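Long-range contacts in putative TRAP PERIPLASMIC SOLUTE BINDING PROTEIN (Haemophilus influenzae, PDB 4PBQ), which binds L-gulonate and, as a periplasmic protein, probably delivers it to a TRAP transporter of the inner membrane: residues 25-33 with 83-91; 37-47 with 257-268. One frame throughout, in Å; residues are numbered along the deposited sequence. Where two conformers were deposited one is given.

Overall arrangement
From the N terminus the chain first forms strand 25-30 and then enters helix 38-54. Strand 59-64 and helix 72-81 follow, and the chain returns as strand 86-89 to lie beside strand 25-30. This closes interaction 1 after about 50 residues. Interaction 2 closes a much longer loop of 209 residues, when helix 248-281 packs against helix 38-54. The two contacts cross along the chain, since 37-47 falls between the segments of interaction 1 and its partner 257-268 lies beyond 83-91. They also touch: Leu-29 and Ile-88 of the sheet meet Leu-43, and Ile-88 meets Tyr-261. Together they tie the sheet to helix 38-54 and to part of the long helix 248-281.

Interaction 1: residues 25-33 with 83-91; sequences TIIKLGHYN and TIEAGITGL. With 2UF (L-gulonate), chain D.
Lys-28 and Glu-85 cross each other at an angle at one end of this contact. The glutamate is bent at its second torsion (chi2 87°), which brings the carboxylate back to the strand of Lys-28. Its OE1 takes two donors. The backbone N of Lys-28 lies 2.9 Å from Glu-85 OE1 and meets it from above the carboxylate plane. The ammonium of the same lysine comes to the syn side, with NZ 3.0 Å from Glu-85 OE1 in a salt bridge. The two bonds to OE1 hold the carboxylate from two directions. The lysine chain folds at chi3 and chi4, and Lys-28 NZ also donates to Thr-83 O at 2.9 Å. A water bridges Glu-85 OE2 and Ile-26 O.

Beyond this cluster the strands run parallel. Ala-86 N donates to Lys-28 O, Gly-30 N to Ala-86 O, and Ile-88 N to Gly-30 O. Strand 25-30 also pairs with strand 59-64, and helix 72-81 precedes strand 86-89. The connection 59-64, 72-81, 86-89 is thus a beta-alpha-beta crossover that passes strand 25-30, as in the alpha/beta lobes of family 7 solute-binding proteins.

On one face of the sheet, Ala-86 CB sits between Ile-27 CG2 and Leu-29 CG, each 3.8 Å away. Leu-29 CD2 reaches on over Gly-87 CA, also at 3.8 Å. CB of His-31 lies against the carbonyl of Ile-88, while its NE2 turns to His-40.

The turns that follow the two strands reach the ligand. Tyr-32 presents a ring edge to Gly-90 N, and its OH lies 2.8 Å from O3 of L-gulonate. Leu-91 N donates to gulonate O2 at 2.9 Å, in a fairly straight bond of 158°. Gly-90 CA also lies close to gulonate O2, and Glu-72 accepts from Gly-90 N.

Interaction 2: residues 37-47 with 257-268; sequences HPSHIALQEYF and AAKLYQEKEWEL
The ring of Tyr-261 stands opposite its own backbone N (chi1 164°), and that of Tyr-46 opposite the carbonyl carbon (chi1 -54°). The first of these torsions sends Tyr-261 from helix 257-268 in toward helix 38-47. It enters as a knob into a hole formed by Ser-39, Ala-42, Leu-43 and Phe-47. An edge of the ring faces Ser-39 O and Leu-43 N. Ala-42 CB comes obliquely to Tyr-261 CD1 at 3.6 Å, and Leu-43 CG lies 3.8 Å from CE1 of the same tyrosine. Tyr-261 OH reaches Ser-39 CB at 3.3 Å. Glu-265 CB lies over one face of this ring, toward the rim.

The Tyr-46 ring lies at the flank of the interface, beside Lys-264 and Leu-260. Lys-264 crosses it at about a right angle and lays its aliphatic chain on one face. Lys-264 CG stands 3.6 Å from the centroid of the Tyr-46 ring, almost straight above it, in a CH-pi contact. Glu-45 CB covers the opposite face. Leu-260 CD2 meets Tyr-46 CD1 obliquely at 3.8 Å. Nearby, Phe-47 turns a ring edge to the backbone of Ala-257 and Ala-258.

At the other end Pro-38 CB packs on Leu-268 CG at 3.8 Å, and Ile-41 CG2 meets Leu-268 CD2. The first torsion of Glu-265 puts CG against Ser-39 CA. The bend at chi2 then turns the carboxylate, and OE1 accepts from Met-143 N of strand 136-151. His-37 is the N-cap of the first helix, with ND1 accepting from Ser-39 N at 3.2 Å.

The helix segments run roughly antiparallel, at 139° with axes 8.5 Å apart, and the backbones come nearest at Phe-47 and Ala-257. Ser-39, Leu-43 and Tyr-261 also touch Ile-88 of strand 86-89. This is the layered helix-on-sheet packing of an alpha/beta lobe in a TRAP-type solute-binding protein.

Interaction 1: residues 25-33 with 83-91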
loop_
_atom_site.group_PDB
_atom_site.type_symbol
_atom_site.label_atom_id
_atom_site.label_comp_id
_atom_site.label_asym_id
_atom_site.label_seq_id
_atom_site.Cartn_x
_atom_site.Cartn_y
_atom_site.Cartn_z
ATOM N N THR A 25 6.263 17.552 -22.478
ATOM C CA THR A 25 5.842 16.185 -22.157
ATOM C C THR A 25 4.858 16.187 -20.986
ATOM O O THR A 25 5.146 16.726 -19.916
ATOM C CB THR A 25 7.069 15.303 -21.829
ATOM O OG1 THR A 25 7.918 15.209 -22.983
ATOM C CG2 THR A 25 6.638 13.910 -21.414
ATOM N N ILE A 26 3.691 15.597 -21.208
ATOM C CA ILE A 26 2.660 15.554 -20.203
ATOM C C ILE A 26 2.620 14.161 -19.615
ATOM O O ILE A 26 2.351 13.188 -20.326
ATOM C CB ILE A 26 1.289 15.897 -20.777
ATOM C CG1 ILE A 26 1.306 17.324 -21.319
ATOM C CG2 ILE A 26 0.237 15.777 -19.712
ATOM C CD1 ILE A 26 0.113 17.647 -22.151
ATOM N N ILE A 27 2.930 14.089 -18.325
ATOM C CA ILE A 27 2.943 12.837 -17.580
ATOM C C ILE A 27 1.734 12.770 -16.639
ATOM O O ILE A 27 1.650 13.508 -15.661
ATOM C CB ILE A 27 4.252 12.748 -16.818
ATOM C CG1 ILE A 27 5.393 12.558 -17.824
ATOM C CG2 ILE A 27 4.239 11.610 -15.829
ATOM C CD1 ILE A 27 6.747 12.629 -17.211
ATOM N N LYS A 28 0.785 11.885 -16.946
ATOM C CA LYS A 28 -0.392 11.729 -16.111
ATOM C C LYS A 28 0.025 10.787 -14.994
ATOM O O LYS A 28 0.688 9.786 -15.258
ATOM C CB LYS A 28 -1.566 11.100 -16.865
ATOM C CG LYS A 28 -2.043 11.882 -18.081
ATOM C CD LYS A 28 -3.329 11.280 -18.670
ATOM C CE LYS A 28 -3.166 9.826 -19.102
ATOM N NZ LYS A 28 -2.160 9.664 -20.175
ATOM N N LEU A 29 -0.335 11.142 -13.775
ATOM C CA LEU A 29 0.037 10.361 -12.582
ATOM C C LEU A 29 -1.215 9.997 -11.807
ATOM O O LEU A 29 -1.892 10.858 -11.204
ATOM C CB LEU A 29 1.003 11.165 -11.709
ATOM C CG LEU A 29 1.703 10.367 -10.607
ATOM C CD1 LEU A 29 2.891 11.183 -10.136
ATOM C CD2 LEU A 29 0.789 10.011 -9.450
ATOM N N GLY A 30 -1.546 8.707 -11.809
ATOM C CA GLY A 30 -2.778 8.271 -11.181
ATOM C C GLY A 30 -2.552 7.490 -9.900
ATOM O O GLY A 30 -1.580 6.775 -9.787
ATOM N N HIS A 31 -3.438 7.678 -8.934
ATOM C CA HIS A 31 -3.399 6.871 -7.718
ATOM C C HIS A 31 -4.792 6.741 -7.116
ATOM O O HIS A 31 -5.746 7.392 -7.566
ATOM C CB HIS A 31 -2.376 7.415 -6.724
ATOM C CG HIS A 31 -2.732 8.731 -6.129
ATOM N ND1 HIS A 31 -3.406 8.859 -4.934
ATOM C CD2 HIS A 31 -2.469 9.991 -6.555
ATOM C CE1 HIS A 31 -3.541 10.142 -4.648
ATOM N NE2 HIS A 31 -2.985 10.844 -5.620
ATOM N N TYR A 32 -4.909 5.876 -6.103
ATOM C CA TYR A 32 -6.196 5.564 -5.495
ATOM C C TYR A 32 -6.559 6.297 -4.204
ATOM O O TYR A 32 -7.709 6.221 -3.745
ATOM C CB TYR A 32 -6.292 4.054 -5.239
ATOM C CG TYR A 32 -5.423 3.416 -4.171
ATOM C CD1 TYR A 32 -5.726 3.557 -2.822
ATOM C CD2 TYR A 32 -4.353 2.587 -4.520
ATOM C CE1 TYR A 32 -4.981 2.915 -1.850
ATOM C CE2 TYR A 32 -3.598 1.937 -3.536
ATOM C CZ TYR A 32 -3.922 2.106 -2.216
ATOM O OH TYR A 32 -3.181 1.449 -1.245
ATOM N N ASN A 33 -5.576 6.961 -3.608
ATOM C CA ASN A 33 -5.788 7.735 -2.396
ATOM C C ASN A 33 -6.480 9.096 -2.632
ATOM O O ASN A 33 -6.604 9.556 -3.767
ATOM C CB ASN A 33 -4.459 7.875 -1.625
ATOM C CG ASN A 33 -4.168 6.656 -0.735
ATOM O OD1 ASN A 33 -5.026 6.213 0.020
ATOM N ND2 ASN A 33 -2.972 6.143 -0.818
ATOM N N THR A 83 0.129 4.057 -21.386
ATOM C CA THR A 83 -0.977 4.992 -21.522
ATOM C C THR A 83 -1.261 5.750 -20.243
ATOM O O THR A 83 -1.992 6.738 -20.254
ATOM C CB THR A 83 -2.260 4.288 -21.973
ATOM O OG1 THR A 83 -2.647 3.331 -20.990
ATOM C CG2 THR A 83 -2.030 3.602 -23.318
ATOM N N ILE A 84 -0.709 5.272 -19.131
ATOM C CA ILE A 84 -0.674 6.062 -17.904
ATOM C C ILE A 84 0.794 6.192 -17.540
ATOM O O ILE A 84 1.451 5.230 -17.163
ATOM C CB ILE A 84 -1.486 5.427 -16.759
ATOM C CG1 ILE A 84 -2.963 5.357 -17.161
ATOM C CG2 ILE A 84 -1.319 6.239 -15.469
ATOM C CD1 ILE A 84 -3.838 4.619 -16.166
ATOM N N GLU A 85 1.323 7.398 -17.698
ATOM C CA GLU A 85 2.770 7.601 -17.624
ATOM C C GLU A 85 3.413 7.454 -16.239
ATOM O O GLU A 85 4.601 7.113 -16.148
ATOM C CB GLU A 85 3.120 8.965 -18.228
ATOM C CG GLU A 85 2.770 9.066 -19.698
ATOM C CD GLU A 85 1.332 9.520 -19.988
ATOM O OE1 GLU A 85 0.580 9.821 -19.042
ATOM O OE2 GLU A 85 0.962 9.614 -21.181
ATOM N N ALA A 86 2.660 7.760 -15.185
ATOM C CA ALA A 86 3.158 7.578 -13.806
ATOM C C ALA A 86 2.029 7.216 -12.868
ATOM O O ALA A 86 0.848 7.285 -13.210
ATOM C CB ALA A 86 3.873 8.837 -13.319
ATOM N N GLY A 87 2.383 6.780 -11.667
ATOM C CA GLY A 87 1.341 6.468 -10.729
ATOM C C GLY A 87 1.875 6.064 -9.390
ATOM O O GLY A 87 3.087 5.814 -9.241
ATOM N N ILE A 88 0.964 6.006 -8.428
ATOM C CA ILE A 88 1.236 5.320 -7.158
ATOM C C ILE A 88 0.252 4.187 -7.013
ATOM O O ILE A 88 -0.941 4.386 -7.144
ATOM C CB ILE A 88 1.128 6.240 -5.936
ATOM C CG1 ILE A 88 2.117 7.422 -6.067
ATOM C CG2 ILE A 88 1.374 5.430 -4.636
ATOM C CD1 ILE A 88 2.132 8.396 -4.919
ATOM N N THR A 89 0.791 2.997 -6.769
ATOM C CA THR A 89 -0.025 1.810 -6.502
ATOM C C THR A 89 0.599 1.083 -5.326
ATOM O O THR A 89 1.736 1.356 -4.962
ATOM C CB THR A 89 -0.104 0.834 -7.686
ATOM O OG1 THR A 89 1.147 0.161 -7.903
ATOM C CG2 THR A 89 -0.497 1.549 -8.976
ATOM N N GLY A 90 -0.150 0.110 -4.814
ATOM C CA GLY A 90 0.409 -0.913 -3.951
ATOM C C GLY A 90 1.023 -2.029 -4.776
ATOM O O GLY A 90 1.554 -1.811 -5.879
ATOM N N LEU A 91 0.946 -3.254 -4.256
ATOM C CA LEU A 91 1.795 -4.322 -4.772
ATOM C C LEU A 91 1.036 -5.304 -5.684
ATOM O O LEU A 91 1.368 -6.482 -5.742
ATOM C CB LEU A 91 2.389 -5.115 -3.582
ATOM C CG LEU A 91 3.061 -4.284 -2.477
ATOM C CD1 LEU A 91 3.762 -5.168 -1.436
ATOM C CD2 LEU A 91 4.065 -3.318 -3.061
HETATM O O6A 2UF D . -7.534 -1.749 -2.322
HETATM C C6 2UF D . -6.853 -1.887 -1.297
HETATM O O6B 2UF D . -7.273 -2.280 -0.198
HETATM C C5 2UF D . -5.367 -1.481 -1.393
HETATM O O5 2UF D . -4.932 -1.068 -0.116
HETATM C C4 2UF D . -4.503 -2.665 -1.881
HETATM O O4 2UF D . -4.861 -3.006 -3.230
HETATM C C3 2UF D . -3.007 -2.296 -1.785
HETATM O O3 2UF D . -2.704 -1.003 -2.413
HETATM C C2 2UF D . -2.120 -3.372 -2.434
HETATM O O2 2UF D . -0.813 -3.087 -1.974
HETATM C C1 2UF D . -2.488 -4.805 -1.940
HETATM O O1 2UF D . -1.506 -5.710 -2.470
HETATM O O HOH W 1 0.113 12.347 -21.641
#

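Interaction 2: residues 37-47 with 257-268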
loop_
_atom_site.group_PDB
_atom_site.type_symbol
_atom_site.label_atom_id
_atom_site.label_comp_id
_atom_site.label_asym_id
_atom_site.label_seq_id
_atom_site.Cartn_x
_atom_site.Cartn_y
_atom_site.Cartn_z
ATOM N N HIS A 37 -4.589 12.824 1.147
ATOM C CA HIS A 37 -3.648 11.825 1.652
ATOM C C HIS A 37 -2.216 12.405 1.602
ATOM O O HIS A 37 -1.861 13.151 0.669
ATOM C CB HIS A 37 -3.760 10.531 0.818
ATOM C CG HIS A 37 -3.055 9.367 1.424
ATOM N ND1 HIS A 37 -1.761 9.036 1.098
ATOM C CD2 HIS A 37 -3.466 8.449 2.333
ATOM C CE1 HIS A 37 -1.403 7.962 1.779
ATOM N NE2 HIS A 37 -2.412 7.601 2.544
ATOM N N PRO A 38 -1.363 12.034 2.563
ATOM C CA PRO A 38 0.026 12.545 2.492
ATOM C C PRO A 38 0.785 12.295 1.185
ATOM O O PRO A 38 1.600 13.121 0.775
ATOM C CB PRO A 38 0.709 11.828 3.665
ATOM C CG PRO A 38 -0.405 11.711 4.688
ATOM C CD PRO A 38 -1.621 11.348 3.836
ATOM N N SER A 39 0.549 11.166 0.541
ATOM C CA SER A 39 1.127 10.905 -0.776
ATOM C C SER A 39 0.744 11.982 -1.790
ATOM O O SER A 39 1.585 12.436 -2.576
ATOM C CB SER A 39 0.741 9.495 -1.294
ATOM O OG SER A 39 -0.655 9.372 -1.444
ATOM N N HIS A 40 -0.505 12.425 -1.774
ATOM C CA HIS A 40 -0.936 13.402 -2.756
ATOM C C HIS A 40 -0.319 14.747 -2.453
ATOM O O HIS A 40 0.150 15.423 -3.354
ATOM C CB HIS A 40 -2.449 13.576 -2.786
ATOM C CG HIS A 40 -2.917 14.391 -3.951
ATOM N ND1 HIS A 40 -3.110 13.853 -5.199
ATOM C CD2 HIS A 40 -3.200 15.706 -4.072
ATOM C CE1 HIS A 40 -3.483 14.796 -6.045
ATOM N NE2 HIS A 40 -3.546 15.933 -5.382
ATOM N N ILE A 41 -0.346 15.121 -1.178
ATOM C CA ILE A 41 0.208 16.399 -0.738
ATOM C C ILE A 41 1.688 16.463 -1.081
ATOM O O ILE A 41 2.162 17.459 -1.621
ATOM C CB ILE A 41 -0.012 16.590 0.780
ATOM C CG1 ILE A 41 -1.509 16.796 1.073
ATOM C CG2 ILE A 41 0.728 17.794 1.291
ATOM C CD1 ILE A 41 -1.876 16.684 2.538
ATOM N N ALA A 42 2.414 15.390 -0.781
ATOM C CA ALA A 42 3.842 15.328 -1.100
ATOM C C ALA A 42 4.128 15.298 -2.611
ATOM O O ALA A 42 5.116 15.879 -3.064
ATOM C CB ALA A 42 4.500 14.137 -0.381
ATOM N N LEU A 43 3.271 14.637 -3.387
ATOM C CA LEU A 43 3.373 14.675 -4.842
ATOM C C LEU A 43 3.235 16.108 -5.333
ATOM O O LEU A 43 3.994 16.558 -6.194
ATOM C CB LEU A 43 2.276 13.834 -5.485
ATOM C CG LEU A 43 2.491 12.339 -5.598
ATOM C CD1 LEU A 43 1.255 11.727 -6.207
ATOM C CD2 LEU A 43 3.731 11.977 -6.415
ATOM N N GLN A 44 2.253 16.826 -4.799
ATOM C CA GLN A 44 2.026 18.221 -5.205
ATOM C C GLN A 44 3.190 19.140 -4.885
ATOM O O GLN A 44 3.603 19.947 -5.725
ATOM C CB GLN A 44 0.792 18.803 -4.512
ATOM C CG GLN A 44 -0.545 18.231 -4.870
ATOM C CD GLN A 44 -1.678 18.874 -4.042
ATOM O OE1 GLN A 44 -1.687 18.826 -2.791
ATOM N NE2 GLN A 44 -2.636 19.471 -4.737
ATOM N N GLU A 45 3.700 19.043 -3.670
ATOM C CA GLU A 45 4.647 20.038 -3.177
ATOM C C GLU A 45 6.090 19.725 -3.553
ATOM O O GLU A 45 6.909 20.646 -3.687
ATOM C CB GLU A 45 4.526 20.164 -1.666
ATOM C CG GLU A 45 3.240 20.801 -1.225
ATOM C CD GLU A 45 2.955 22.096 -1.969
ATOM O OE1 GLU A 45 3.892 22.945 -2.071
ATOM O OE2 GLU A 45 1.807 22.235 -2.473
ATOM N N TYR A 46 6.407 18.434 -3.683
ATOM C CA TYR A 46 7.803 17.999 -3.802
ATOM C C TYR A 46 8.105 17.325 -5.140
ATOM O O TYR A 46 9.100 17.644 -5.777
ATOM C CB TYR A 46 8.209 17.091 -2.619
ATOM C CG TYR A 46 7.929 17.761 -1.304
ATOM C CD1 TYR A 46 8.601 18.916 -0.945
ATOM C CD2 TYR A 46 6.955 17.273 -0.447
ATOM C CE1 TYR A 46 8.312 19.560 0.234
ATOM C CE2 TYR A 46 6.665 17.915 0.735
ATOM C CZ TYR A 46 7.346 19.043 1.072
ATOM O OH TYR A 46 7.061 19.680 2.252
ATOM N N PHE A 47 7.250 16.419 -5.591
ATOM C CA PHE A 47 7.533 15.701 -6.822
ATOM C C PHE A 47 7.206 16.589 -8.017
ATOM O O PHE A 47 8.083 16.896 -8.833
ATOM C CB PHE A 47 6.745 14.384 -6.896
ATOM C CG PHE A 47 7.179 13.492 -8.008
ATOM C CD1 PHE A 47 8.469 12.934 -8.006
ATOM C CD2 PHE A 47 6.329 13.192 -9.063
ATOM C CE1 PHE A 47 8.905 12.127 -9.056
ATOM C CE2 PHE A 47 6.747 12.360 -10.102
ATOM C CZ PHE A 47 8.034 11.825 -10.099
ATOM N N ALA A 257 13.624 14.586 -7.318
ATOM C CA ALA A 257 12.259 14.862 -6.901
ATOM C C ALA A 257 11.664 13.644 -6.159
ATOM O O ALA A 257 10.917 13.793 -5.191
ATOM C CB ALA A 257 11.434 15.242 -8.100
ATOM N N ALA A 258 11.984 12.451 -6.624
ATOM C CA ALA A 258 11.436 11.235 -6.010
ATOM C C ALA A 258 12.030 11.042 -4.624
ATOM O O ALA A 258 11.332 10.633 -3.704
ATOM C CB ALA A 258 11.722 10.016 -6.880
ATOM N N LYS A 259 13.320 11.326 -4.479
ATOM C CA LYS A 259 14.003 11.209 -3.181
ATOM C C LYS A 259 13.427 12.191 -2.160
ATOM O O LYS A 259 13.137 11.799 -1.020
ATOM C CB LYS A 259 15.499 11.433 -3.346
ATOM C CG LYS A 259 16.300 11.404 -2.031
ATOM C CD LYS A 259 17.795 11.561 -2.295
ATOM C CE LYS A 259 18.613 11.407 -1.017
ATOM N NZ LYS A 259 18.169 12.352 0.047
ATOM N N LEU A 260 13.241 13.453 -2.578
ATOM C CA LEU A 260 12.586 14.465 -1.740
ATOM C C LEU A 260 11.141 14.060 -1.417
ATOM O O LEU A 260 10.719 14.121 -0.249
ATOM C CB LEU A 260 12.598 15.832 -2.432
ATOM C CG LEU A 260 12.083 17.038 -1.630
ATOM C CD1 LEU A 260 12.928 17.295 -0.383
ATOM C CD2 LEU A 260 12.038 18.302 -2.521
ATOM N N TYR A 261 10.389 13.623 -2.429
ATOM C CA TYR A 261 9.038 13.097 -2.209
ATOM C C TYR A 261 9.065 12.016 -1.113
ATOM O O TYR A 261 8.272 12.055 -0.169
ATOM C CB TYR A 261 8.446 12.528 -3.497
ATOM C CG TYR A 261 7.249 11.643 -3.218
ATOM C CD1 TYR A 261 5.983 12.197 -3.070
ATOM C CD2 TYR A 261 7.387 10.277 -3.044
ATOM C CE1 TYR A 261 4.886 11.409 -2.798
ATOM C CE2 TYR A 261 6.297 9.490 -2.741
ATOM C CZ TYR A 261 5.041 10.069 -2.619
ATOM O OH TYR A 261 3.921 9.324 -2.315
ATOM N N GLN A 262 10.006 11.087 -1.225
ATOM C CA GLN A 262 10.029 9.927 -0.330
ATOM C C GLN A 262 10.286 10.370 1.110
ATOM O O GLN A 262 9.587 9.937 2.035
ATOM C CB GLN A 262 11.074 8.906 -0.783
ATOM C CG GLN A 262 11.139 7.688 0.104
ATOM C CD GLN A 262 11.969 6.587 -0.488
ATOM O OE1 GLN A 262 11.908 6.309 -1.695
ATOM N NE2 GLN A 262 12.760 5.953 0.351
ATOM N N GLU A 263 11.293 11.218 1.316
ATOM C CA GLU A 263 11.618 11.686 2.658
ATOM C C GLU A 263 10.427 12.419 3.252
ATOM O O GLU A 263 10.055 12.192 4.397
ATOM C CB GLU A 263 12.825 12.637 2.636
ATOM C CG GLU A 263 13.027 13.413 3.936
ATOM C CD GLU A 263 13.908 14.663 3.770
ATOM O OE1 GLU A 263 14.551 14.814 2.703
ATOM O OE2 GLU A 263 13.935 15.500 4.705
ATOM N N LYS A 264 9.839 13.317 2.471
ATOM C CA LYS A 264 8.767 14.164 2.979
ATOM C C LYS A 264 7.478 13.374 3.195
ATOM O O LYS A 264 6.712 13.663 4.144
ATOM C CB LYS A 264 8.508 15.339 2.024
ATOM C CG LYS A 264 9.692 16.301 1.953
ATOM C CD LYS A 264 9.870 17.065 3.258
ATOM C CE LYS A 264 10.791 18.247 3.070
ATOM N NZ LYS A 264 11.747 18.394 4.190
ATOM N N GLU A 265 7.227 12.392 2.329
ATOM C CA GLU A 265 6.011 11.603 2.431
ATOM C C GLU A 265 6.030 10.680 3.661
ATOM O O GLU A 265 5.032 10.565 4.344
ATOM C CB GLU A 265 5.736 10.771 1.184
ATOM C CG GLU A 265 4.282 10.230 1.120
ATOM C CD GLU A 265 4.073 8.886 1.801
ATOM O OE1 GLU A 265 5.084 8.219 2.081
ATOM O OE2 GLU A 265 2.894 8.501 2.041
ATOM N N TRP A 266 7.158 10.033 3.921
ATOM C CA TRP A 266 7.289 9.222 5.143
ATOM C C TRP A 266 7.034 10.081 6.374
ATOM O O TRP A 266 6.249 9.717 7.223
ATOM C CB TRP A 266 8.654 8.540 5.241
ATOM C CG TRP A 266 8.694 7.256 4.473
ATOM C CD1 TRP A 266 9.112 7.087 3.179
ATOM C CD2 TRP A 266 8.269 5.945 4.932
ATOM N NE1 TRP A 266 8.960 5.762 2.796
ATOM C CE2 TRP A 266 8.474 5.043 3.858
ATOM C CE3 TRP A 266 7.758 5.448 6.147
ATOM C CZ2 TRP A 266 8.159 3.685 3.952
ATOM C CZ3 TRP A 266 7.454 4.100 6.237
ATOM C CH2 TRP A 266 7.670 3.235 5.146
ATOM N N GLU A 267 7.711 11.225 6.452
ATOM C CA GLU A 267 7.542 12.144 7.568
ATOM C C GLU A 267 6.086 12.580 7.743
ATOM O O GLU A 267 5.533 12.532 8.859
ATOM C CB GLU A 267 8.455 13.362 7.352
ATOM C CG GLU A 267 8.361 14.438 8.414
ATOM C CD GLU A 267 9.379 15.553 8.211
ATOM O OE1 GLU A 267 9.375 16.198 7.141
ATOM O OE2 GLU A 267 10.190 15.772 9.131
ATOM N N LEU A 268 5.465 13.024 6.657
ATOM C CA LEU A 268 4.093 13.492 6.704
ATOM C C LEU A 268 3.109 12.355 7.017
ATOM O O LEU A 268 2.134 12.535 7.759
ATOM C CB LEU A 268 3.732 14.158 5.368
ATOM C CG LEU A 268 2.335 14.778 5.355
ATOM C CD1 LEU A 268 2.185 15.836 6.438
ATOM C CD2 LEU A 268 2.017 15.398 3.991
#